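SVP1-like protein 2 (Kluyveromyces lactis, PDB 4V16) binds phosphoinositides as a PROPPIN-family beta-propeller and is probably involved in mitochondrial or peroxisomal functions and in amino acid signalling. Local coordinates at residues 180-185 against 194-199; 184-189 against 229-234; 246-251 against 273-278. All coordinates share one frame; numbering follows the deposited sequence.

Contact 1 (180-185 against 194-199)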
# COMPACT_ATOMS: atom_id res chain seq x y z
N ASN A 180 4.64 -21.43 1.68
CA ASN A 180 4.02 -21.05 0.42
C ASN A 180 4.50 -19.66 -0.00
O ASN A 180 5.01 -18.90 0.82
CB ASN A 180 2.50 -21.07 0.56
CG ASN A 180 1.96 -22.48 0.75
OD1 ASN A 180 2.44 -23.43 0.13
ND2 ASN A 180 0.95 -22.62 1.60
N PRO A 181 4.34 -19.32 -1.30
CA PRO A 181 4.79 -18.02 -1.79
C PRO A 181 4.14 -16.83 -1.08
O PRO A 181 2.93 -16.83 -0.83
CB PRO A 181 4.40 -18.04 -3.27
CG PRO A 181 3.49 -19.20 -3.44
CD PRO A 181 3.87 -20.18 -2.40
N VAL A 182 4.95 -15.83 -0.76
CA VAL A 182 4.47 -14.60 -0.14
C VAL A 182 3.55 -13.85 -1.08
O VAL A 182 3.88 -13.65 -2.25
CB VAL A 182 5.65 -13.68 0.26
CG1 VAL A 182 5.14 -12.36 0.82
CG2 VAL A 182 6.55 -14.38 1.26
N LYS A 183 2.40 -13.41 -0.57
CA LYS A 183 1.42 -12.72 -1.40
C LYS A 183 1.64 -11.21 -1.36
O LYS A 183 1.70 -10.56 -2.41
CB LYS A 183 -0.00 -13.05 -0.96
CG LYS A 183 -1.05 -12.49 -1.91
CD LYS A 183 -2.42 -13.11 -1.70
CE LYS A 183 -3.36 -12.77 -2.84
NZ LYS A 183 -2.89 -13.30 -4.16
N MET A 184 1.75 -10.65 -0.16
CA MET A 184 2.03 -9.23 -0.02
C MET A 184 2.82 -8.92 1.24
O MET A 184 3.06 -9.80 2.07
CB MET A 184 0.74 -8.41 -0.03
CG MET A 184 -0.23 -8.73 1.09
SD MET A 184 -1.64 -7.61 1.08
CE MET A 184 -0.87 -6.10 1.65
N VAL A 185 3.21 -7.66 1.36
CA VAL A 185 4.12 -7.21 2.39
C VAL A 185 3.76 -5.79 2.80
O VAL A 185 3.31 -5.00 1.97
CB VAL A 185 5.58 -7.28 1.88
CG1 VAL A 185 6.47 -6.24 2.56
CG2 VAL A 185 6.14 -8.69 2.07
N VAL A 194 7.86 -5.60 9.55
CA VAL A 194 7.18 -5.98 8.31
C VAL A 194 6.14 -7.07 8.55
O VAL A 194 6.46 -8.11 9.13
CB VAL A 194 8.18 -6.50 7.25
CG1 VAL A 194 7.43 -7.00 6.01
CG2 VAL A 194 9.17 -5.43 6.86
N ALA A 195 4.92 -6.83 8.09
CA ALA A 195 3.87 -7.85 8.12
C ALA A 195 3.88 -8.64 6.82
O ALA A 195 4.13 -8.08 5.75
CB ALA A 195 2.52 -7.21 8.36
N THR A 196 3.60 -9.94 6.90
CA THR A 196 3.67 -10.83 5.75
C THR A 196 2.50 -11.81 5.71
O THR A 196 1.95 -12.16 6.75
CB THR A 196 4.99 -11.65 5.75
OG1 THR A 196 6.09 -10.79 6.05
CG2 THR A 196 5.22 -12.31 4.40
N CYS A 197 2.11 -12.23 4.51
CA CYS A 197 1.10 -13.28 4.35
C CYS A 197 1.34 -14.07 3.08
O CYS A 197 2.20 -13.72 2.27
CB CYS A 197 -0.31 -12.68 4.34
SG CYS A 197 -0.67 -11.72 2.85
N SER A 198 0.56 -15.14 2.90
CA SER A 198 0.71 -16.04 1.76
C SER A 198 -0.58 -16.22 0.98
O SER A 198 -1.56 -15.51 1.19
CB SER A 198 1.21 -17.40 2.23
OG SER A 198 2.36 -17.27 3.03
N GLN A 199 -0.57 -17.20 0.08
CA GLN A 199 -1.75 -17.55 -0.70
C GLN A 199 -2.83 -18.10 0.21
O GLN A 199 -4.02 -17.84 0.01
CB GLN A 199 -1.39 -18.57 -1.77
CG GLN A 199 -0.28 -18.11 -2.70
CD GLN A 199 -0.68 -16.92 -3.55
OE1 GLN A 199 -1.81 -16.84 -4.03
NE2 GLN A 199 0.25 -15.98 -3.74
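M184 holds CG between its own backbone N and carbonyl carbon (chi1 61°), and C197 sets SG in the same way (chi1 70°). Both side chains rise from one face of the sheet, where CG of M184 and SG of C197 meet at 3.5 Å and C197 also touches I227 and M230 of strand 227-232. V185 and T196 point to the other face. There CG1 of V185 packs against CG1 of V194 at 3.7 Å. Separately, CG1 of V182, anti to its backbone N, lies 3.6 Å from CG2 of T196, the two side chains crossing at about a right angle. The backbones are tied by K183 N to C197 O, a nearly straight hydrogen bond of 2.9 Å. The CA of V182 lies nearest that of S198 and the CA of V185 nearest that of T196, so strand 182-187 apparently spends one residue more than its partner. K183 departs from the extended form (psi -50°), and the extra residue is reminiscent of a beta bulge, although only K183 N is bonded to C197 O. The side chain of K183 runs alongside S198, with CB 3.6 Å from S198 O; NZ remains 3.7 Å from OE1 of Q199, a polar neighbour and not a bond. P181 and Q199 touch CG to CG. Such an antiparallel hairpin of the first two strands forms the inner half of a four-stranded blade in a WD-repeat beta-propeller.

Contact 2 (184-189 against 229-234)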
# COMPACT_ATOMS: atom_id res chain seq x y z
N MET A 184 1.75 -10.65 -0.16
CA MET A 184 2.03 -9.23 -0.02
C MET A 184 2.82 -8.92 1.24
O MET A 184 3.06 -9.80 2.07
CB MET A 184 0.74 -8.41 -0.03
CG MET A 184 -0.23 -8.73 1.09
SD MET A 184 -1.64 -7.61 1.08
CE MET A 184 -0.87 -6.10 1.65
N VAL A 185 3.21 -7.66 1.36
CA VAL A 185 4.12 -7.21 2.39
C VAL A 185 3.76 -5.79 2.80
O VAL A 185 3.31 -5.00 1.97
CB VAL A 185 5.58 -7.28 1.88
CG1 VAL A 185 6.47 -6.24 2.56
CG2 VAL A 185 6.14 -8.69 2.07
N ARG A 186 3.95 -5.47 4.08
CA ARG A 186 3.65 -4.13 4.59
C ARG A 186 4.62 -3.69 5.68
O ARG A 186 4.70 -4.31 6.74
CB ARG A 186 2.22 -4.08 5.14
CG ARG A 186 1.13 -3.93 4.09
CD ARG A 186 1.23 -2.59 3.36
NE ARG A 186 0.11 -2.40 2.44
CZ ARG A 186 0.04 -2.93 1.22
NH1 ARG A 186 1.02 -3.69 0.76
NH2 ARG A 186 -1.03 -2.70 0.46
N LEU A 187 5.34 -2.61 5.40
CA LEU A 187 6.18 -1.97 6.40
C LEU A 187 5.33 -1.09 7.32
O LEU A 187 4.36 -0.48 6.87
CB LEU A 187 7.25 -1.12 5.73
CG LEU A 187 8.46 -1.86 5.16
CD1 LEU A 187 9.13 -1.04 4.06
CD2 LEU A 187 9.45 -2.15 6.28
N ASN A 188 5.68 -1.03 8.60
CA ASN A 188 5.01 -0.12 9.51
C ASN A 188 5.45 1.32 9.21
O ASN A 188 6.21 1.56 8.28
CB ASN A 188 5.30 -0.48 10.97
CG ASN A 188 6.78 -0.52 11.28
OD1 ASN A 188 7.62 -0.30 10.41
ND2 ASN A 188 7.11 -0.78 12.54
N ARG A 189 4.96 2.26 10.01
CA ARG A 189 5.23 3.68 9.76
C ARG A 189 6.70 4.02 9.95
O ARG A 189 7.30 4.70 9.11
CB ARG A 189 4.35 4.54 10.67
CG ARG A 189 2.87 4.46 10.35
CD ARG A 189 2.52 5.24 9.09
NE ARG A 189 1.87 6.51 9.40
CZ ARG A 189 0.55 6.69 9.50
NH1 ARG A 189 -0.28 5.67 9.30
NH2 ARG A 189 0.06 7.88 9.79
N ASP A 229 -5.84 -6.49 1.50
CA ASP A 229 -4.95 -5.42 1.94
C ASP A 229 -4.60 -5.51 3.43
O ASP A 229 -5.36 -6.06 4.23
CB ASP A 229 -5.58 -4.05 1.66
CG ASP A 229 -4.57 -2.92 1.73
OD1 ASP A 229 -3.39 -3.14 1.39
OD2 ASP A 229 -4.96 -1.80 2.12
N MET A 230 -3.43 -4.97 3.76
CA MET A 230 -2.98 -4.82 5.15
C MET A 230 -2.57 -3.37 5.38
O MET A 230 -2.22 -2.66 4.44
CB MET A 230 -1.80 -5.73 5.46
CG MET A 230 -2.12 -7.21 5.46
SD MET A 230 -0.61 -8.17 5.68
CE MET A 230 -1.28 -9.75 6.13
N ARG A 231 -2.59 -2.94 6.63
CA ARG A 231 -2.12 -1.60 6.96
C ARG A 231 -1.88 -1.44 8.46
O ARG A 231 -2.76 -1.74 9.27
CB ARG A 231 -3.11 -0.55 6.47
CG ARG A 231 -2.48 0.78 6.13
CD ARG A 231 -1.63 0.69 4.86
NE ARG A 231 -2.43 0.81 3.64
CZ ARG A 231 -1.94 0.74 2.41
NH1 ARG A 231 -0.64 0.53 2.21
NH2 ARG A 231 -2.74 0.86 1.36
N TRP A 232 -0.70 -0.95 8.82
CA TRP A 232 -0.34 -0.70 10.21
C TRP A 232 -1.00 0.58 10.71
O TRP A 232 -1.16 1.55 9.97
CB TRP A 232 1.17 -0.58 10.37
CG TRP A 232 1.92 -1.85 10.11
CD1 TRP A 232 2.31 -2.35 8.90
CD2 TRP A 232 2.39 -2.78 11.10
NE1 TRP A 232 2.99 -3.53 9.07
CE2 TRP A 232 3.05 -3.82 10.41
CE3 TRP A 232 2.31 -2.84 12.49
CZ2 TRP A 232 3.62 -4.91 11.07
CZ3 TRP A 232 2.88 -3.92 13.14
CH2 TRP A 232 3.53 -4.94 12.43
N SER A 233 -1.35 0.60 11.99
CA SER A 233 -1.86 1.81 12.62
C SER A 233 -0.71 2.82 12.70
O SER A 233 0.45 2.44 12.60
CB SER A 233 -2.43 1.51 14.01
OG SER A 233 -1.47 0.88 14.83
N PRO A 234 -1.04 4.11 12.87
CA PRO A 234 -0.01 5.16 12.89
C PRO A 234 1.09 4.93 13.92
O PRO A 234 2.24 5.26 13.66
CB PRO A 234 -0.81 6.42 13.21
CG PRO A 234 -2.19 6.13 12.73
CD PRO A 234 -2.40 4.67 12.99
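Two neighbouring propeller blades meet here through their first strands, 184-187 and 229-232, which run nearly parallel (14°) with axes 7.1 Å apart, so that side chains rather than a backbone ladder join R186 and W232 across the gap. The guanidinium of R186 bridges to D229, NH2 to OD1 at 2.6 Å, with the guanidinium and carboxylate planes turned 62° apart. NH1 fixes the rotation of the group by bonding V185 O of its own strand at 2.9 Å, while NE makes a weak bond to M230 O and CE of M184 lies over one face. R231 brings a second positive charge near R186, though how close is doubtful; the carboxylate of D229 would offset this repulsion, and NE of R231 is bonded to I286 O in the next blade. Farther along, NE1 of W232 reaches R186 O at 3.0 Å, approaching from above the carbonyl plane, while CB of N188 sits 3.8 Å from the centroid of the five-membered ring of W232 in a CH-pi contact. An alanine in place of W232 would probably cost R186 O this second donor beside A195 N and leave a gap under N188. At the far end the face of the R189 guanidinium lies against CA of P234, 3.6 Å above the plane. A salt-bridge network and a tryptophan thus close the seam between adjacent blades, radially arranged as in WD-repeat beta-propellers.

Contact 3 (246-251 against 273-278)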
# COMPACT_ATOMS: atom_id res chain seq x y z
N TRP A 246 -14.19 -10.65 2.86
CA TRP A 246 -14.70 -9.31 3.12
C TRP A 246 -15.04 -9.15 4.60
O TRP A 246 -16.11 -8.65 4.97
CB TRP A 246 -15.90 -9.01 2.23
CG TRP A 246 -15.55 -9.19 0.80
CD1 TRP A 246 -16.10 -10.06 -0.09
CD2 TRP A 246 -14.53 -8.48 0.09
NE1 TRP A 246 -15.49 -9.94 -1.31
CE2 TRP A 246 -14.52 -8.98 -1.23
CE3 TRP A 246 -13.62 -7.48 0.44
CZ2 TRP A 246 -13.64 -8.50 -2.20
CZ3 TRP A 246 -12.75 -7.00 -0.53
CH2 TRP A 246 -12.76 -7.52 -1.83
N THR A 247 -14.11 -9.60 5.43
CA THR A 247 -14.13 -9.35 6.86
C THR A 247 -12.94 -8.47 7.22
O THR A 247 -11.80 -8.77 6.83
CB THR A 247 -14.07 -10.66 7.67
OG1 THR A 247 -15.16 -11.51 7.29
CG2 THR A 247 -14.14 -10.38 9.16
N LEU A 248 -13.20 -7.39 7.94
CA LEU A 248 -12.13 -6.51 8.43
C LEU A 248 -11.61 -7.02 9.77
O LEU A 248 -12.36 -7.09 10.74
CB LEU A 248 -12.64 -5.07 8.55
CG LEU A 248 -11.69 -4.05 9.20
CD1 LEU A 248 -10.39 -3.94 8.41
CD2 LEU A 248 -12.37 -2.70 9.31
N HIS A 249 -10.34 -7.38 9.81
CA HIS A 249 -9.68 -7.83 11.03
C HIS A 249 -8.77 -6.74 11.60
O HIS A 249 -8.30 -5.87 10.86
CB HIS A 249 -8.85 -9.08 10.78
CG HIS A 249 -9.64 -10.25 10.27
ND1 HIS A 249 -10.20 -11.19 11.11
CD2 HIS A 249 -9.97 -10.62 9.01
CE1 HIS A 249 -10.84 -12.09 10.39
NE2 HIS A 249 -10.71 -11.77 9.11
N VAL A 250 -8.53 -6.79 12.90
CA VAL A 250 -7.56 -5.92 13.55
C VAL A 250 -6.78 -6.73 14.58
O VAL A 250 -7.37 -7.33 15.48
CB VAL A 250 -8.23 -4.72 14.23
CG1 VAL A 250 -7.18 -3.79 14.82
CG2 VAL A 250 -9.11 -3.97 13.24
N PHE A 251 -5.46 -6.75 14.44
CA PHE A 251 -4.59 -7.51 15.33
C PHE A 251 -3.76 -6.58 16.20
O PHE A 251 -3.25 -5.57 15.72
CB PHE A 251 -3.67 -8.43 14.52
CG PHE A 251 -4.41 -9.36 13.60
CD1 PHE A 251 -4.83 -10.61 14.04
CD2 PHE A 251 -4.68 -9.00 12.29
CE1 PHE A 251 -5.50 -11.47 13.20
CE2 PHE A 251 -5.36 -9.86 11.44
CZ PHE A 251 -5.77 -11.10 11.90
N PHE A 273 -15.33 -7.47 11.60
CA PHE A 273 -16.46 -6.75 11.03
C PHE A 273 -16.75 -7.20 9.61
O PHE A 273 -15.93 -7.03 8.71
CB PHE A 273 -16.19 -5.24 11.05
CG PHE A 273 -17.40 -4.41 10.72
CD1 PHE A 273 -17.72 -4.14 9.40
CD2 PHE A 273 -18.21 -3.91 11.72
CE1 PHE A 273 -18.84 -3.38 9.08
CE2 PHE A 273 -19.32 -3.15 11.41
CZ PHE A 273 -19.63 -2.88 10.09
N LYS A 274 -17.92 -7.79 9.42
CA LYS A 274 -18.38 -8.17 8.09
C LYS A 274 -18.66 -6.92 7.26
O LYS A 274 -19.65 -6.23 7.48
CB LYS A 274 -19.64 -9.04 8.18
CG LYS A 274 -19.40 -10.40 8.82
CD LYS A 274 -20.70 -11.10 9.16
CE LYS A 274 -20.45 -12.51 9.67
NZ LYS A 274 -19.59 -12.53 10.89
N LEU A 275 -17.77 -6.63 6.32
CA LEU A 275 -17.89 -5.44 5.49
C LEU A 275 -19.11 -5.52 4.58
O LEU A 275 -19.55 -6.61 4.21
CB LEU A 275 -16.62 -5.24 4.66
CG LEU A 275 -15.34 -4.98 5.46
CD1 LEU A 275 -14.12 -5.04 4.55
CD2 LEU A 275 -15.41 -3.63 6.16
N LYS A 276 -19.64 -4.36 4.22
CA LYS A 276 -20.78 -4.28 3.31
C LYS A 276 -20.29 -4.21 1.86
O LYS A 276 -19.84 -3.15 1.40
CB LYS A 276 -21.64 -3.07 3.64
CG LYS A 276 -22.05 -2.98 5.10
CD LYS A 276 -23.16 -1.96 5.31
CE LYS A 276 -23.56 -1.88 6.77
NZ LYS A 276 -24.81 -1.09 6.96
N VAL A 277 -20.37 -5.33 1.16
CA VAL A 277 -19.90 -5.43 -0.22
C VAL A 277 -21.02 -5.84 -1.17
O VAL A 277 -21.91 -6.61 -0.81
CB VAL A 277 -18.74 -6.44 -0.35
CG1 VAL A 277 -17.54 -5.98 0.46
CG2 VAL A 277 -19.19 -7.83 0.10
N SER A 278 -20.95 -5.32 -2.39
CA SER A 278 -21.84 -5.75 -3.46
C SER A 278 -21.11 -6.79 -4.31
O SER A 278 -20.00 -7.20 -3.96
CB SER A 278 -22.28 -4.57 -4.33
OG SER A 278 -21.24 -4.15 -5.19
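W246 meets V277 along the near part of its side chain. CB lies 3.9 Å from CG1 of V277, and because CG is anti to the carbonyl carbon (chi1 -56°) the indole swings across that branched tip, the two side chains crossing at about a right angle. CG of W246 has CG1 of V277 at 3.8 Å. The valine straddles the five-membered ring: CD1 meets CG2 at 3.8 Å, whereas CD2, on the other side of CG, meets CG1 at 3.9 Å. CG1 stands over the ring face in a CH-pi contact, offset toward the rim; the last ring atom of W246 to meet the valine is CE3, more loosely, at CG1. The backbone of W246 is positive in both phi and psi, and from this turn its O accepts L275 N at 2.9 Å. Strand 247-252 then takes up the antiparallel pairing, L248 N giving a nearly straight bond of 2.9 Å to F273 O and F273 N returning a weak one to L248 O. These are the third and fourth strands of a four-stranded propeller blade; the chain between them carries the engineered Gly-Ser linker that replaces loop 6CD. T247 and K274 share one sheet face. CG2 of T247 lies over one face of the H249 ring, toward its rim; H249 also touches R220, which belongs to the F-R-R-G signature of PROPPINs. L248 and F273 point to the other face; CB of L248 also touches CD2 of L275 at 3.9 Å. F273 turns its ring away to meet F307 edge to face, and L275 and V277 both rest on W298, in the following blade.

Overall arrangement
From the N terminus, contact 1 closes first, folding strand 182-187 back on 193-198 as a hairpin. Contact 2 starts from the same strand, sharing M184 and V185, but closes after the rest of that blade has been built, so the two spans overlap, segment 194-199 of contact 1 falling inside the loop that contact 2 closes. The two touch: A195 packs its CB on W232, and C197 its CB on M230. Contact 3 follows in series, its centre about 17 Å from that of contact 2, and closes the outer edge of the blade whose innermost strand contact 2 uses. Together they cover pairing within a blade, the seam between blades, and a blade's outer rim.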